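PDB 1D1J: profilin II from Homo sapiens, which binds actin and proline-rich sequences, probably linking ligands that carry poly-L-proline stretches to control of actin filament assembly. Local coordinates for residues K126-E129 / L130-L134. Residues are numbered along the deposited sequence; the frame is centred on the assembly and turned at random.
Sequences KAYE and LALYL
In the C-terminal helix 120-136 of the profilin fold, Tyr-128 and Leu-132 lie one turn apart and send their side chains out the same way. The contact between them is made by ring atom CE2 of Tyr-128 and methyl CD2 of Leu-132, 4.1 Å apart, with the methyl placed obliquely to the ring. Both side chains have CG anti to the backbone N (chi1 177° for Tyr-128, -178° for Leu-132), which keeps ring and isobutyl group alongside each other. Along the backbone between them, Leu-132 N gives its hydrogen to Tyr-128 O at 2.9 Å, while CB of Leu-132 sits 3.4 Å from the same oxygen. The ladder of i to i+4 bonds continues with Ala-131 N to Ala-127 O, 3.0 Å, and Tyr-133 N to Glu-129 O, 3.0 Å; Leu-130 N reaches Lys-126 O only weakly, at 3.3 Å.

Profilins pack their N- and C-terminal helices together on one side of the central antiparallel sheet, and here Leu-130 supplies part of that interface, touching Tyr-6 and Leu-10 of helix 4-10, while Lys-126 forms a salt bridge with Asp-13. Other copies of the protein in the tetramer meet Tyr-128, Glu-129, Leu-132 and Tyr-133, whose ring stacks on Tyr-133 of the second subunit, a residue that Leu-130 also touches. Glu-129, its chain bent back at chi2, has its carboxylate 4.4 Å from Leu-132 through OE1 and CD2, a loose approach. Its OE2 is gripped from two subunits, by a hydrogen bond with Tyr-128 OH of the third subunit and a salt bridge to Arg-136 of the second, a pairing that would be expected to favour the charged carboxylate.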
ATOM      1  N   LYS A 126       9.893  -2.035   8.361  1.00 11.53           N
ATOM      2  CA  LYS A 126      10.568  -2.896   7.389  1.00 12.38           C
ATOM      3  C   LYS A 126       9.754  -4.203   7.264  1.00 12.40           C
ATOM      4  O   LYS A 126       9.449  -4.665   6.159  1.00 13.07           O
ATOM      5  CB  LYS A 126      11.985  -3.199   7.867  1.00 13.38           C
ATOM      6  CG  LYS A 126      12.823  -3.963   6.880  1.00 14.33           C
ATOM      7  CD  LYS A 126      14.230  -4.142   7.422  1.00 16.65           C
ATOM      8  CE  LYS A 126      15.118  -4.762   6.370  1.00 18.54           C
ATOM      9  NZ  LYS A 126      15.109  -3.964   5.100  1.00 19.15           N
ATOM     10  N   ALA A 127       9.404  -4.781   8.413  1.00 11.42           N
ATOM     11  CA  ALA A 127       8.608  -6.001   8.466  1.00 11.08           C
ATOM     12  C   ALA A 127       7.191  -5.672   7.966  1.00 10.69           C
ATOM     13  O   ALA A 127       6.643  -6.381   7.127  1.00 10.01           O
ATOM     14  CB  ALA A 127       8.561  -6.524   9.892  1.00 10.04           C
ATOM     15  N   TYR A 128       6.635  -4.561   8.460  1.00 11.14           N
ATOM     16  CA  TYR A 128       5.299  -4.104   8.079  1.00 10.55           C
ATOM     17  C   TYR A 128       5.166  -3.955   6.571  1.00 10.51           C
ATOM     18  O   TYR A 128       4.210  -4.458   5.981  1.00 11.28           O
ATOM     19  CB  TYR A 128       4.968  -2.768   8.748  1.00  9.76           C
ATOM     20  CG  TYR A 128       3.626  -2.198   8.332  1.00 10.00           C
ATOM     21  CD1 TYR A 128       2.431  -2.709   8.863  1.00  9.15           C
ATOM     22  CD2 TYR A 128       3.545  -1.149   7.413  1.00  9.50           C
ATOM     23  CE1 TYR A 128       1.198  -2.184   8.494  1.00  8.67           C
ATOM     24  CE2 TYR A 128       2.315  -0.616   7.033  1.00  9.00           C
ATOM     25  CZ  TYR A 128       1.147  -1.138   7.577  1.00  9.38           C
ATOM     26  OH  TYR A 128      -0.068  -0.614   7.212  1.00  8.65           O
ATOM     27  N   GLU A 129       6.121  -3.267   5.952  1.00 10.34           N
ATOM     28  CA  GLU A 129       6.087  -3.067   4.504  1.00 10.86           C
ATOM     29  C   GLU A 129       6.098  -4.368   3.694  1.00 10.70           C
ATOM     30  O   GLU A 129       5.297  -4.516   2.775  1.00 11.11           O
ATOM     31  CB  GLU A 129       7.210  -2.129   4.029  1.00 10.90           C
ATOM     32  CG  GLU A 129       6.996  -0.642   4.369  1.00 10.28           C
ATOM     33  CD  GLU A 129       5.713  -0.056   3.772  1.00 10.75           C
ATOM     34  OE1 GLU A 129       5.302  -0.476   2.669  1.00 10.23           O
ATOM     35  OE2 GLU A 129       5.122   0.838   4.409  1.00  9.92           O
ATOM     36  N   LEU A 130       6.972  -5.315   4.033  1.00 10.54           N
ATOM     37  CA  LEU A 130       7.020  -6.573   3.287  1.00 11.15           C
ATOM     38  C   LEU A 130       5.760  -7.413   3.492  1.00 11.65           C
ATOM     39  O   LEU A 130       5.303  -8.078   2.562  1.00 12.24           O
ATOM     40  CB  LEU A 130       8.262  -7.399   3.632  1.00 10.63           C
ATOM     41  CG  LEU A 130       8.394  -8.658   2.762  1.00 10.25           C
ATOM     42  CD1 LEU A 130       8.436  -8.269   1.279  1.00 10.56           C
ATOM     43  CD2 LEU A 130       9.633  -9.461   3.154  1.00 10.53           C
ATOM     44  N   ALA A 131       5.219  -7.388   4.710  1.00 12.18           N
ATOM     45  CA  ALA A 131       3.995  -8.121   5.043  1.00 12.78           C
ATOM     46  C   ALA A 131       2.818  -7.545   4.247  1.00 13.31           C
ATOM     47  O   ALA A 131       2.016  -8.296   3.684  1.00 13.48           O
ATOM     48  CB  ALA A 131       3.709  -8.039   6.545  1.00 12.47           C
ATOM     49  N   LEU A 132       2.753  -6.216   4.178  1.00 13.09           N
ATOM     50  CA  LEU A 132       1.702  -5.508   3.447  1.00 13.30           C
ATOM     51  C   LEU A 132       1.782  -5.854   1.967  1.00 13.11           C
ATOM     52  O   LEU A 132       0.760  -6.037   1.304  1.00 12.35           O
ATOM     53  CB  LEU A 132       1.843  -3.993   3.635  1.00 13.66           C
ATOM     54  CG  LEU A 132       0.786  -3.115   2.960  1.00 14.32           C
ATOM     55  CD1 LEU A 132      -0.595  -3.503   3.457  1.00 14.54           C
ATOM     56  CD2 LEU A 132       1.074  -1.640   3.237  1.00 13.93           C
ATOM     57  N   TYR A 133       3.008  -5.926   1.451  1.00 13.36           N
ATOM     58  CA  TYR A 133       3.217  -6.273   0.056  1.00 13.63           C
ATOM     59  C   TYR A 133       2.692  -7.698  -0.206  1.00 14.71           C
ATOM     60  O   TYR A 133       1.946  -7.932  -1.161  1.00 14.77           O
ATOM     61  CB  TYR A 133       4.703  -6.159  -0.315  1.00 12.49           C
ATOM     62  CG  TYR A 133       5.005  -6.663  -1.703  1.00 10.76           C
ATOM     63  CD1 TYR A 133       4.498  -6.014  -2.827  1.00 10.72           C
ATOM     64  CD2 TYR A 133       5.749  -7.824  -1.891  1.00 10.67           C
ATOM     65  CE1 TYR A 133       4.720  -6.513  -4.114  1.00 10.97           C
ATOM     66  CE2 TYR A 133       5.977  -8.337  -3.168  1.00 11.55           C
ATOM     67  CZ  TYR A 133       5.460  -7.675  -4.278  1.00 12.19           C
ATOM     68  OH  TYR A 133       5.689  -8.172  -5.545  1.00 12.98           O
ATOM     69  N   LEU A 134       3.057  -8.633   0.670  1.00 16.05           N
ATOM     70  CA  LEU A 134       2.622 -10.024   0.541  1.00 17.91           C
ATOM     71  C   LEU A 134       1.097 -10.193   0.636  1.00 19.24           C
ATOM     72  O   LEU A 134       0.508 -10.938  -0.149  1.00 18.89           O
ATOM     73  CB  LEU A 134       3.341 -10.917   1.556  1.00 16.63           C
ATOM     74  CG  LEU A 134       4.862 -10.983   1.403  1.00 16.17           C
ATOM     75  CD1 LEU A 134       5.446 -11.886   2.470  1.00 15.49           C
ATOM     76  CD2 LEU A 134       5.239 -11.466   0.013  1.00 16.07           C
TER